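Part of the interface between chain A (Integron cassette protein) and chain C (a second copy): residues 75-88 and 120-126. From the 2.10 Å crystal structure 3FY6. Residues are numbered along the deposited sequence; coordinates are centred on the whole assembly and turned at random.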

# COMPACT_ATOMS: atom_id res chain seq x y z
N GLU A 75 1.15 1.50 1.35
CA GLU A 75 2.58 1.75 1.45
C GLU A 75 2.95 2.66 2.64
O GLU A 75 4.04 2.56 3.18
N ILE A 76 2.02 3.53 3.04
CA ILE A 76 2.26 4.44 4.16
C ILE A 76 2.18 3.78 5.55
O ILE A 76 2.44 4.43 6.57
N THR A 77 1.84 2.50 5.60
CA THR A 77 1.65 1.80 6.88
C THR A 77 2.85 1.94 7.84
O THR A 77 2.67 2.22 9.02
N GLN A 78 4.06 1.75 7.34
CA GLN A 78 5.23 1.79 8.18
C GLN A 78 5.40 3.18 8.78
O GLN A 78 5.77 3.33 9.94
N ASN A 79 5.11 4.18 7.96
CA ASN A 79 5.20 5.57 8.36
C ASN A 79 4.19 5.86 9.47
O ASN A 79 4.50 6.59 10.42
N LEU A 80 3.01 5.28 9.38
CA LEU A 80 2.03 5.39 10.47
C LEU A 80 2.57 4.81 11.78
O LEU A 80 2.44 5.43 12.83
N PHE A 81 3.17 3.62 11.72
CA PHE A 81 3.78 3.07 12.93
C PHE A 81 4.80 4.04 13.50
O PHE A 81 4.85 4.27 14.71
N GLN A 82 5.63 4.60 12.62
CA GLN A 82 6.65 5.54 13.05
C GLN A 82 6.01 6.72 13.77
O GLN A 82 6.51 7.18 14.80
N HIS A 83 4.90 7.21 13.24
CA HIS A 83 4.25 8.38 13.80
C HIS A 83 3.75 8.09 15.21
O HIS A 83 4.02 8.84 16.13
N ALA A 84 3.01 7.00 15.36
CA ALA A 84 2.50 6.64 16.68
C ALA A 84 3.65 6.52 17.69
O ALA A 84 3.54 7.00 18.83
N TRP A 85 4.74 5.92 17.26
CA TRP A 85 5.90 5.72 18.13
C TRP A 85 6.50 7.06 18.54
O TRP A 85 6.74 7.29 19.73
N LEU A 86 6.72 7.94 17.57
CA LEU A 86 7.33 9.23 17.86
C LEU A 86 6.44 10.06 18.78
O LEU A 86 6.93 10.73 19.69
N GLU A 87 5.13 10.00 18.58
CA GLU A 87 4.22 10.72 19.46
C GLU A 87 4.21 10.13 20.88
O GLU A 87 4.20 10.87 21.86
N TRP A 88 4.25 8.81 20.98
CA TRP A 88 4.29 8.14 22.27
C TRP A 88 5.60 8.46 22.97
O TRP A 88 5.65 8.64 24.19
N ASP C 120 -9.23 10.93 15.92
CA ASP C 120 -8.68 12.28 15.91
C ASP C 120 -7.20 12.22 15.55
O ASP C 120 -6.70 13.01 14.73
N PHE C 121 -6.50 11.29 16.19
CA PHE C 121 -5.05 11.17 16.01
C PHE C 121 -4.67 10.94 14.55
O PHE C 121 -3.78 11.61 14.01
N TRP C 122 -5.36 10.01 13.89
CA TRP C 122 -5.00 9.68 12.52
C TRP C 122 -5.50 10.72 11.52
O TRP C 122 -4.85 10.98 10.51
N ARG C 123 -6.64 11.33 11.81
CA ARG C 123 -7.17 12.37 10.94
C ARG C 123 -6.23 13.57 10.92
O ARG C 123 -5.97 14.14 9.86
N LYS C 124 -5.69 13.93 12.09
CA LYS C 124 -4.72 15.03 12.16
C LYS C 124 -3.46 14.76 11.34
O LYS C 124 -2.82 15.69 10.86
N TYR C 125 -3.10 13.48 11.18
CA TYR C 125 -1.82 13.12 10.58
C TYR C 125 -1.85 12.95 9.07
O TYR C 125 -0.96 13.42 8.36
N PHE C 126 -2.86 12.25 8.57
CA PHE C 126 -2.96 12.03 7.13
C PHE C 126 -4.40 11.83 6.71
O PHE C 126 -5.30 11.83 7.55
OXT PHE C 126 -4.70 11.67 5.52

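Where two copies of a protein meet through helices, aromatic side chains from one often enclose a few residues of the other, and hydrogen bonds are made mainly at the margins. The contact between helix 77-88 of chain A and the C-terminal segment of chain C illustrates this. The helix axes come no closer than 11.7 Å, with an angle of 115° between their directions, so large side chains must fill the space between the backbones.

C:Tyr125 and A:His83 cover the most surface, and their CA-to-CB bonds point toward the opposing stretch. Both adopt chi1 t, which brings their rings into a face-to-face stack with centroids 3.7 Å apart and planes at 16°. A:His83 CB also lies over the tyrosine ring, 3.9 Å from its centroid. Beyond the ring, C:Tyr125 OH donates a short hydrogen bond to A:Asn79 OD1 (2.6 Å), tying down the end of the stacked side chain. Water 1 accepts a hydrogen bond from A:Gln82 NE2 and gives a weak one to C:Tyr125 OH.

The imidazole has other aromatic neighbours. C:Phe121, also chi1 t, lies nearly parallel to it but slid aside, with A:His83 CD2 3.3 Å from C:Phe121 CZ. C:Trp122 CZ3 approaches the imidazole edge. Water 2 links A:His83 NE2 to the backbone O of C:Phe121, so the histidine combines aromatic packing with a polar bridge.

A:Leu80, chi1 m and chi2 t, fills the next position. Its CB lies 3.7 Å from C:Trp122 CH2, while its CD2 reaches both C:Tyr125 CE2 (3.7 Å) and the face of the C:Phe126 ring. That terminal phenylalanine, chi1 p, also meets A:Ile76, CD1 to CD1 at 3.7 Å. At the other end, A:Glu87 contributes its aliphatic portion, placing CG 3.6 Å from C:Phe121 CZ.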

# COMPACT_ATOMS: atom_id res chain seq x y z
CB GLU A 75 3.11 2.33 0.12
CG GLU A 75 4.36 3.21 0.25
CD GLU A 75 5.62 2.42 0.57
OE1 GLU A 75 5.72 1.26 0.12
OE2 GLU A 75 6.52 2.97 1.25
CB ILE A 76 1.24 5.59 4.13
CG1 ILE A 76 1.74 6.76 4.98
CG2 ILE A 76 -0.14 5.08 4.59
CD1 ILE A 76 0.81 7.98 4.95
CB THR A 77 1.32 0.31 6.65
OG1 THR A 77 0.14 0.21 5.85
CG2 THR A 77 1.09 -0.41 7.99
CB GLN A 78 6.47 1.43 7.37
CG GLN A 78 7.77 1.54 8.13
CD GLN A 78 8.91 0.84 7.40
OE1 GLN A 78 9.83 1.48 6.89
NE2 GLN A 78 8.82 -0.48 7.33
CB ASN A 79 4.99 6.48 7.14
CG ASN A 79 5.02 7.95 7.50
OD1 ASN A 79 3.98 8.56 7.73
ND2 ASN A 79 6.21 8.52 7.58
CB LEU A 80 0.71 4.69 10.13
CG LEU A 80 -0.05 5.20 8.90
CD1 LEU A 80 -1.49 4.73 8.98
CD2 LEU A 80 0.02 6.72 8.79
CB PHE A 81 4.47 1.74 12.66
CG PHE A 81 3.54 0.56 12.59
CD1 PHE A 81 2.46 0.54 11.71
CD2 PHE A 81 3.76 -0.56 13.38
CE1 PHE A 81 1.62 -0.56 11.64
CE2 PHE A 81 2.93 -1.66 13.32
CZ PHE A 81 1.85 -1.66 12.44
CB GLN A 82 7.46 6.04 11.85
CG GLN A 82 8.42 7.18 12.18
CD GLN A 82 9.21 7.63 10.96
OE1 GLN A 82 10.12 6.95 10.50
NE2 GLN A 82 8.86 8.79 10.44
CB HIS A 83 3.10 8.87 12.92
CG HIS A 83 2.38 10.06 13.48
ND1 HIS A 83 3.01 11.26 13.74
CD2 HIS A 83 1.09 10.23 13.85
CE1 HIS A 83 2.13 12.12 14.23
NE2 HIS A 83 0.95 11.52 14.31
CB ALA A 84 1.72 5.34 16.60
CB TRP A 85 6.94 4.82 17.46
CG TRP A 85 8.30 4.88 18.11
CD1 TRP A 85 8.59 4.64 19.42
CD2 TRP A 85 9.54 5.17 17.46
NE1 TRP A 85 9.95 4.77 19.63
CE2 TRP A 85 10.55 5.11 18.45
CE3 TRP A 85 9.90 5.48 16.14
CZ2 TRP A 85 11.89 5.34 18.16
CZ3 TRP A 85 11.23 5.71 15.86
CH2 TRP A 85 12.21 5.65 16.86
CB LEU A 86 7.63 10.00 16.57
CG LEU A 86 8.72 9.38 15.69
CD1 LEU A 86 8.96 10.24 14.47
CD2 LEU A 86 10.01 9.21 16.48
CB GLU A 87 2.82 10.75 18.86
CG GLU A 87 2.76 11.62 17.61
CD GLU A 87 3.11 13.07 17.91
OE1 GLU A 87 2.53 13.65 18.86
OE2 GLU A 87 3.97 13.64 17.21
CB TRP A 88 4.18 6.63 22.07
CG TRP A 88 4.52 5.81 23.28
CD1 TRP A 88 3.66 5.42 24.27
CD2 TRP A 88 5.80 5.28 23.62
NE1 TRP A 88 4.34 4.67 25.21
CE2 TRP A 88 5.65 4.57 24.84
CE3 TRP A 88 7.07 5.32 23.03
CZ2 TRP A 88 6.72 3.92 25.46
CZ3 TRP A 88 8.12 4.67 23.64
CH2 TRP A 88 7.94 3.98 24.85
CB ASP C 120 -8.77 12.93 17.30
CG ASP C 120 -10.18 13.36 17.68
OD1 ASP C 120 -11.10 13.26 16.84
OD2 ASP C 120 -10.35 13.82 18.83
CB PHE C 121 -4.50 10.03 16.87
CG PHE C 121 -3.00 9.91 16.85
CD1 PHE C 121 -2.22 10.77 17.61
CD2 PHE C 121 -2.38 8.93 16.09
CE1 PHE C 121 -0.83 10.65 17.61
CE2 PHE C 121 -1.00 8.81 16.09
CZ PHE C 121 -0.22 9.68 16.86
CB TRP C 122 -5.47 8.27 12.15
CG TRP C 122 -4.67 7.23 12.86
CD1 TRP C 122 -5.15 6.24 13.68
CD2 TRP C 122 -3.25 7.10 12.84
NE1 TRP C 122 -4.10 5.48 14.15
CE2 TRP C 122 -2.93 5.99 13.66
CE3 TRP C 122 -2.22 7.81 12.22
CZ2 TRP C 122 -1.61 5.58 13.87
CZ3 TRP C 122 -0.92 7.40 12.42
CH2 TRP C 122 -0.63 6.30 13.24
CB ARG C 123 -8.60 12.76 11.35
CG ARG C 123 -9.66 11.77 10.82
CD ARG C 123 -11.07 12.04 11.36
NE ARG C 123 -11.63 13.29 10.86
CZ ARG C 123 -12.32 13.41 9.73
NH1 ARG C 123 -12.54 12.35 8.96
NH2 ARG C 123 -12.80 14.59 9.35
CB LYS C 124 -4.32 15.32 13.61
CG LYS C 124 -5.43 15.92 14.49
CD LYS C 124 -4.90 16.17 15.91
CE LYS C 124 -5.98 16.05 16.99
NZ LYS C 124 -6.75 17.30 17.20
CB TYR C 125 -1.26 11.85 11.23
CG TYR C 125 0.10 11.48 10.72
CD1 TYR C 125 1.20 12.26 11.04
CD2 TYR C 125 0.30 10.36 9.92
CE1 TYR C 125 2.46 11.95 10.59
CE2 TYR C 125 1.56 10.03 9.46
CZ TYR C 125 2.64 10.83 9.80
OH TYR C 125 3.90 10.54 9.36
CB PHE C 126 -2.07 10.85 6.69
CG PHE C 126 -2.72 9.49 6.83
CD1 PHE C 126 -2.79 8.63 5.75
CD2 PHE C 126 -3.24 9.07 8.05
CE1 PHE C 126 -3.38 7.36 5.87
CE2 PHE C 126 -3.82 7.81 8.19
CZ PHE C 126 -3.89 6.95 7.10
O HOH W 1 6.62 10.37 11.46
O HOH W 2 -1.51 12.92 14.86